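Local coordinates for protein putative phosphomannomutase (Thermus thermophilus, PDB 1TUO) that probably interconverts phosphorylated sugars as a magnesium-dependent member of the phosphohexose mutase family, with phosphopentomutase activity the inferred reaction, at residues F279-F291 and L304-I318. Sequence-based numbering, arbitrary orientation.
Sequences FRKGHRGRAVKNF and LGFGVTTTPVGFKWI
Strands 286-290 and 308-311 are the two parallel strands of a beta-alpha-beta crossover through helix 296-304, in the third alpha/beta/alpha domain of the phosphohexose mutase fold; Ala287 pairs with Val308 and Asn290 with Thr311. The backbone bonds start at Ala287 N to Gly307 O (2.9 Å), pass through Thr309, which gives its N to Ala287 O and takes Lys289 N on its O, and close with Thr311 N to Lys289 O; a weak bond from Phe291 N to Thr311 O follows. On the face with Val288, Arg286 runs extended from CG to NE and lays NH1 against Thr309 OG1 (3.0 Å, 155° at the hydrogen), the hydroxyl lying in the guanidinium plane, while NH2 pairs with Glu321. Val288 CG1 touches both Thr311 CG2 (3.9 Å) and Ile318 CG1 (4.0 Å). On the other face Lys289 rests CG on Val308 CG1 before chi3 (-100°) bends the chain; its NZ goes to Asp298. At the end of the strand, Asn290 ND2 and Gly314 N both donate to one water, while Asn290 OD1 accepts from Ala292 N. At the opposite end, Phe279 CD1 meets Phe306 CD1 at 3.7 Å, ring planes inclined by 39°, and Phe279 CE2 lies 3.8 Å from Leu304 CB. With an alanine at Phe279, a gap would probably open beside Phe306 CD1 and Leu304 CB, leaving both without the ring they pack on. Strand 308-311 is an edge strand of the sheet, so backbone bonding to 286-290 fixes its register, while Lys289 NZ, salt-bridged to Asp298, links strand 286-290 to the crossover helix by charge.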
loop_
_atom_site.group_PDB
_atom_site.type_symbol
_atom_site.label_atom_id
_atom_site.label_comp_id
_atom_site.label_asym_id
_atom_site.label_seq_id
_atom_site.Cartn_x
_atom_site.Cartn_y
_atom_site.Cartn_z
ATOM N N PHE A 279 -10.815 -16.843 -0.927
ATOM C CA PHE A 279 -12.180 -17.307 -1.115
ATOM C C PHE A 279 -12.227 -18.826 -0.994
ATOM O O PHE A 279 -13.123 -19.382 -0.351
ATOM C CB PHE A 279 -12.708 -16.914 -2.492
ATOM C CG PHE A 279 -14.042 -17.517 -2.810
ATOM C CD1 PHE A 279 -15.212 -16.935 -2.345
ATOM C CD2 PHE A 279 -14.124 -18.696 -3.543
ATOM C CE1 PHE A 279 -16.449 -17.521 -2.604
ATOM C CE2 PHE A 279 -15.354 -19.288 -3.805
ATOM C CZ PHE A 279 -16.517 -18.697 -3.331
ATOM N N ARG A 280 -11.267 -19.497 -1.620
ATOM C CA ARG A 280 -11.235 -20.955 -1.579
ATOM C C ARG A 280 -10.922 -21.486 -0.178
ATOM O O ARG A 280 -11.251 -22.624 0.135
ATOM C CB ARG A 280 -10.240 -21.504 -2.614
ATOM C CG ARG A 280 -10.689 -21.247 -4.055
ATOM C CD ARG A 280 -9.660 -21.665 -5.111
ATOM N NE ARG A 280 -9.570 -23.113 -5.304
ATOM C CZ ARG A 280 -8.885 -23.685 -6.291
ATOM N NH1 ARG A 280 -8.236 -22.931 -7.171
ATOM N NH2 ARG A 280 -8.843 -25.008 -6.401
ATOM N N LYS A 281 -10.294 -20.662 0.657
ATOM C CA LYS A 281 -9.989 -21.072 2.029
ATOM C C LYS A 281 -11.244 -20.978 2.886
ATOM O O LYS A 281 -11.244 -21.400 4.043
ATOM C CB LYS A 281 -8.895 -20.199 2.649
ATOM C CG LYS A 281 -7.485 -20.606 2.276
ATOM C CD LYS A 281 -6.445 -19.815 3.063
ATOM C CE LYS A 281 -6.523 -20.112 4.553
ATOM N NZ LYS A 281 -5.473 -19.384 5.325
ATOM N N GLY A 282 -12.306 -20.409 2.326
ATOM C CA GLY A 282 -13.547 -20.296 3.068
ATOM C C GLY A 282 -13.969 -18.901 3.493
ATOM O O GLY A 282 -15.051 -18.735 4.057
ATOM N N HIS A 283 -13.132 -17.899 3.237
ATOM C CA HIS A 283 -13.478 -16.528 3.603
ATOM C C HIS A 283 -14.703 -16.087 2.807
ATOM O O HIS A 283 -14.772 -16.290 1.592
ATOM C CB HIS A 283 -12.324 -15.568 3.302
ATOM C CG HIS A 283 -11.110 -15.779 4.151
ATOM N ND1 HIS A 283 -10.378 -16.947 4.129
ATOM C CD2 HIS A 283 -10.479 -14.956 5.023
ATOM C CE1 HIS A 283 -9.347 -16.834 4.947
ATOM N NE2 HIS A 283 -9.385 -15.635 5.502
ATOM N N ARG A 284 -15.664 -15.480 3.492
ATOM C CA ARG A 284 -16.873 -15.012 2.831
ATOM C C ARG A 284 -17.030 -13.510 2.979
ATOM O O ARG A 284 -16.321 -12.872 3.760
ATOM C CB ARG A 284 -18.104 -15.723 3.398
ATOM C CG ARG A 284 -18.798 -16.627 2.389
ATOM C CD ARG A 284 -17.822 -17.633 1.799
ATOM N NE ARG A 284 -18.426 -18.465 0.762
ATOM C CZ ARG A 284 -17.765 -19.388 0.072
ATOM N NH1 ARG A 284 -16.476 -19.599 0.307
ATOM N NH2 ARG A 284 -18.391 -20.106 -0.850
ATOM N N GLY A 285 -17.966 -12.954 2.223
ATOM C CA GLY A 285 -18.199 -11.525 2.268
ATOM C C GLY A 285 -17.925 -10.937 0.899
ATOM O O GLY A 285 -18.012 -11.631 -0.110
ATOM N N ARG A 286 -17.580 -9.661 0.860
ATOM C CA ARG A 286 -17.313 -9.004 -0.410
ATOM C C ARG A 286 -15.866 -8.550 -0.542
ATOM O O ARG A 286 -15.137 -8.441 0.443
ATOM C CB ARG A 286 -18.244 -7.802 -0.561
ATOM C CG ARG A 286 -18.217 -6.910 0.659
ATOM C CD ARG A 286 -19.247 -5.790 0.617
ATOM N NE ARG A 286 -19.185 -5.022 1.857
ATOM C CZ ARG A 286 -19.078 -3.699 1.925
ATOM N NH1 ARG A 286 -19.023 -2.965 0.817
ATOM N NH2 ARG A 286 -19.008 -3.111 3.108
ATOM N N ALA A 287 -15.457 -8.312 -1.780
ATOM C CA ALA A 287 -14.120 -7.824 -2.071
ATOM C C ALA A 287 -14.338 -6.357 -2.419
ATOM O O ALA A 287 -15.332 -6.014 -3.062
ATOM C CB ALA A 287 -13.534 -8.572 -3.268
ATOM N N VAL A 288 -13.425 -5.489 -1.991
ATOM C CA VAL A 288 -13.548 -4.066 -2.278
ATOM C C VAL A 288 -12.372 -3.656 -3.160
ATOM O O VAL A 288 -11.239 -4.044 -2.902
ATOM C CB VAL A 288 -13.536 -3.232 -0.977
ATOM C CG1 VAL A 288 -13.889 -1.778 -1.284
ATOM C CG2 VAL A 288 -14.512 -3.835 0.032
ATOM N N LYS A 289 -12.653 -2.889 -4.209
ATOM C CA LYS A 289 -11.607 -2.452 -5.138
ATOM C C LYS A 289 -11.850 -1.027 -5.603
ATOM O O LYS A 289 -12.996 -0.592 -5.703
ATOM C CB LYS A 289 -11.578 -3.370 -6.368
ATOM C CG LYS A 289 -12.929 -3.475 -7.086
ATOM C CD LYS A 289 -12.821 -4.083 -8.492
ATOM C CE LYS A 289 -12.843 -2.997 -9.569
ATOM N NZ LYS A 289 -12.961 -3.538 -10.962
ATOM N N ASN A 290 -10.784 -0.282 -5.884
ATOM C CA ASN A 290 -11.012 1.066 -6.379
ATOM C C ASN A 290 -11.309 0.993 -7.876
ATOM O O ASN A 290 -11.191 -0.067 -8.500
ATOM C CB ASN A 290 -9.836 2.018 -6.064
ATOM C CG ASN A 290 -8.615 1.808 -6.952
ATOM O OD1 ASN A 290 -8.706 1.332 -8.085
ATOM N ND2 ASN A 290 -7.456 2.215 -6.438
ATOM N N PHE A 291 -11.702 2.129 -8.437
ATOM C CA PHE A 291 -12.096 2.259 -9.837
ATOM C C PHE A 291 -11.103 1.822 -10.920
ATOM O O PHE A 291 -11.511 1.525 -12.041
ATOM C CB PHE A 291 -12.517 3.715 -10.070
ATOM C CG PHE A 291 -13.445 3.918 -11.235
ATOM C CD1 PHE A 291 -14.531 3.073 -11.436
ATOM C CD2 PHE A 291 -13.272 5.007 -12.090
ATOM C CE1 PHE A 291 -15.440 3.307 -12.471
ATOM C CE2 PHE A 291 -14.172 5.251 -13.123
ATOM C CZ PHE A 291 -15.259 4.401 -13.315
ATOM N N LEU A 304 -17.704 -17.143 -9.057
ATOM C CA LEU A 304 -17.602 -17.975 -7.858
ATOM C C LEU A 304 -18.604 -17.701 -6.739
ATOM O O LEU A 304 -18.801 -18.552 -5.866
ATOM C CB LEU A 304 -16.181 -17.904 -7.298
ATOM C CG LEU A 304 -15.088 -18.368 -8.264
ATOM C CD1 LEU A 304 -13.750 -18.342 -7.554
ATOM C CD2 LEU A 304 -15.395 -19.776 -8.774
ATOM N N GLY A 305 -19.215 -16.522 -6.738
ATOM C CA GLY A 305 -20.204 -16.232 -5.716
ATOM C C GLY A 305 -19.907 -15.271 -4.576
ATOM O O GLY A 305 -20.263 -15.557 -3.431
ATOM N N PHE A 306 -19.251 -14.149 -4.860
ATOM C CA PHE A 306 -18.989 -13.154 -3.823
ATOM C C PHE A 306 -19.173 -11.752 -4.386
ATOM O O PHE A 306 -18.868 -11.491 -5.550
ATOM C CB PHE A 306 -17.592 -13.314 -3.184
ATOM C CG PHE A 306 -16.433 -13.128 -4.131
ATOM C CD1 PHE A 306 -15.829 -14.226 -4.736
ATOM C CD2 PHE A 306 -15.902 -11.860 -4.363
ATOM C CE1 PHE A 306 -14.709 -14.071 -5.553
ATOM C CE2 PHE A 306 -14.780 -11.694 -5.183
ATOM C CZ PHE A 306 -14.182 -12.803 -5.776
ATOM N N GLY A 307 -19.689 -10.857 -3.556
ATOM C CA GLY A 307 -19.929 -9.501 -4.005
ATOM C C GLY A 307 -18.663 -8.696 -4.198
ATOM O O GLY A 307 -17.618 -9.006 -3.620
ATOM N N VAL A 308 -18.758 -7.666 -5.032
ATOM C CA VAL A 308 -17.623 -6.790 -5.293
ATOM C C VAL A 308 -18.094 -5.349 -5.248
ATOM O O VAL A 308 -19.003 -4.959 -5.980
ATOM C CB VAL A 308 -16.992 -7.067 -6.671
ATOM C CG1 VAL A 308 -15.826 -6.109 -6.910
ATOM C CG2 VAL A 308 -16.508 -8.500 -6.736
ATOM N N THR A 309 -17.477 -4.568 -4.366
ATOM C CA THR A 309 -17.807 -3.161 -4.213
ATOM C C THR A 309 -16.714 -2.340 -4.871
ATOM O O THR A 309 -15.540 -2.587 -4.634
ATOM C CB THR A 309 -17.885 -2.775 -2.727
ATOM O OG1 THR A 309 -18.975 -3.476 -2.113
ATOM C CG2 THR A 309 -18.086 -1.269 -2.573
ATOM N N THR A 310 -17.105 -1.376 -5.700
ATOM C CA THR A 310 -16.145 -0.515 -6.382
ATOM C C THR A 310 -16.198 0.876 -5.774
ATOM O O THR A 310 -17.272 1.457 -5.618
ATOM C CB THR A 310 -16.451 -0.422 -7.890
ATOM O OG1 THR A 310 -16.382 -1.731 -8.465
ATOM C CG2 THR A 310 -15.444 0.487 -8.592
ATOM N N THR A 311 -15.030 1.406 -5.434
ATOM C CA THR A 311 -14.934 2.722 -4.822
ATOM C C THR A 311 -14.022 3.645 -5.619
ATOM O O THR A 311 -13.231 3.194 -6.442
ATOM C CB THR A 311 -14.340 2.623 -3.417
ATOM O OG1 THR A 311 -13.010 2.091 -3.508
ATOM C CG2 THR A 311 -15.186 1.710 -2.541
ATOM N N PRO A 312 -14.144 4.960 -5.397
ATOM C CA PRO A 312 -13.284 5.901 -6.119
ATOM C C PRO A 312 -11.875 5.646 -5.596
ATOM O O PRO A 312 -11.709 4.995 -4.565
ATOM C CB PRO A 312 -13.814 7.259 -5.671
ATOM C CG PRO A 312 -15.277 6.985 -5.424
ATOM C CD PRO A 312 -15.220 5.670 -4.681
ATOM N N VAL A 313 -10.861 6.146 -6.290
ATOM C CA VAL A 313 -9.494 5.949 -5.823
ATOM C C VAL A 313 -9.290 6.692 -4.503
ATOM O O VAL A 313 -9.732 7.831 -4.336
ATOM C CB VAL A 313 -8.468 6.440 -6.866
ATOM C CG1 VAL A 313 -7.058 6.382 -6.281
ATOM C CG2 VAL A 313 -8.553 5.576 -8.115
ATOM N N GLY A 314 -8.616 6.029 -3.571
ATOM C CA GLY A 314 -8.365 6.592 -2.257
ATOM C C GLY A 314 -8.660 5.478 -1.277
ATOM O O GLY A 314 -9.782 4.975 -1.242
ATOM N N PHE A 315 -7.675 5.078 -0.481
ATOM C CA PHE A 315 -7.891 3.976 0.448
ATOM C C PHE A 315 -8.942 4.261 1.517
ATOM O O PHE A 315 -9.492 3.332 2.114
ATOM C CB PHE A 315 -6.574 3.555 1.100
ATOM C CG PHE A 315 -6.659 2.247 1.838
ATOM C CD1 PHE A 315 -6.930 2.218 3.204
ATOM C CD2 PHE A 315 -6.500 1.044 1.164
ATOM C CE1 PHE A 315 -7.040 1.005 3.883
ATOM C CE2 PHE A 315 -6.609 -0.171 1.834
ATOM C CZ PHE A 315 -6.880 -0.189 3.197
ATOM N N LYS A 316 -9.235 5.536 1.747
ATOM C CA LYS A 316 -10.234 5.900 2.742
ATOM C C LYS A 316 -11.560 5.208 2.433
ATOM O O LYS A 316 -12.280 4.792 3.347
ATOM C CB LYS A 316 -10.439 7.420 2.767
ATOM C CG LYS A 316 -10.952 8.008 1.462
ATOM C CD LYS A 316 -11.189 9.508 1.585
ATOM C CE LYS A 316 -11.528 10.115 0.236
ATOM N NZ LYS A 316 -12.972 10.006 0.431
ATOM N N TRP A 317 -11.877 5.079 1.147
ATOM C CA TRP A 317 -13.127 4.440 0.737
ATOM C C TRP A 317 -13.147 2.954 1.081
ATOM O O TRP A 317 -14.196 2.402 1.407
ATOM C CB TRP A 317 -13.365 4.591 -0.770
ATOM C CG TRP A 317 -13.524 5.999 -1.263
ATOM C CD1 TRP A 317 -12.525 6.856 -1.647
ATOM C CD2 TRP A 317 -14.756 6.700 -1.475
ATOM N NE1 TRP A 317 -13.064 8.043 -2.091
ATOM C CE2 TRP A 317 -14.430 7.975 -1.994
ATOM C CE3 TRP A 317 -16.107 6.375 -1.276
ATOM C CZ2 TRP A 317 -15.405 8.925 -2.319
ATOM C CZ3 TRP A 317 -17.077 7.321 -1.600
ATOM C CH2 TRP A 317 -16.719 8.581 -2.115
ATOM N N ILE A 318 -11.993 2.303 0.986
ATOM C CA ILE A 318 -11.899 0.881 1.291
ATOM C C ILE A 318 -11.977 0.669 2.802
ATOM O O ILE A 318 -12.621 -0.265 3.275
ATOM C CB ILE A 318 -10.579 0.283 0.730
ATOM C CG1 ILE A 318 -10.602 0.361 -0.802
ATOM C CG2 ILE A 318 -10.410 -1.163 1.184
ATOM C CD1 ILE A 318 -9.311 -0.074 -1.472
HETATM O O HOH W 1 -8.188 3.374 -3.673
#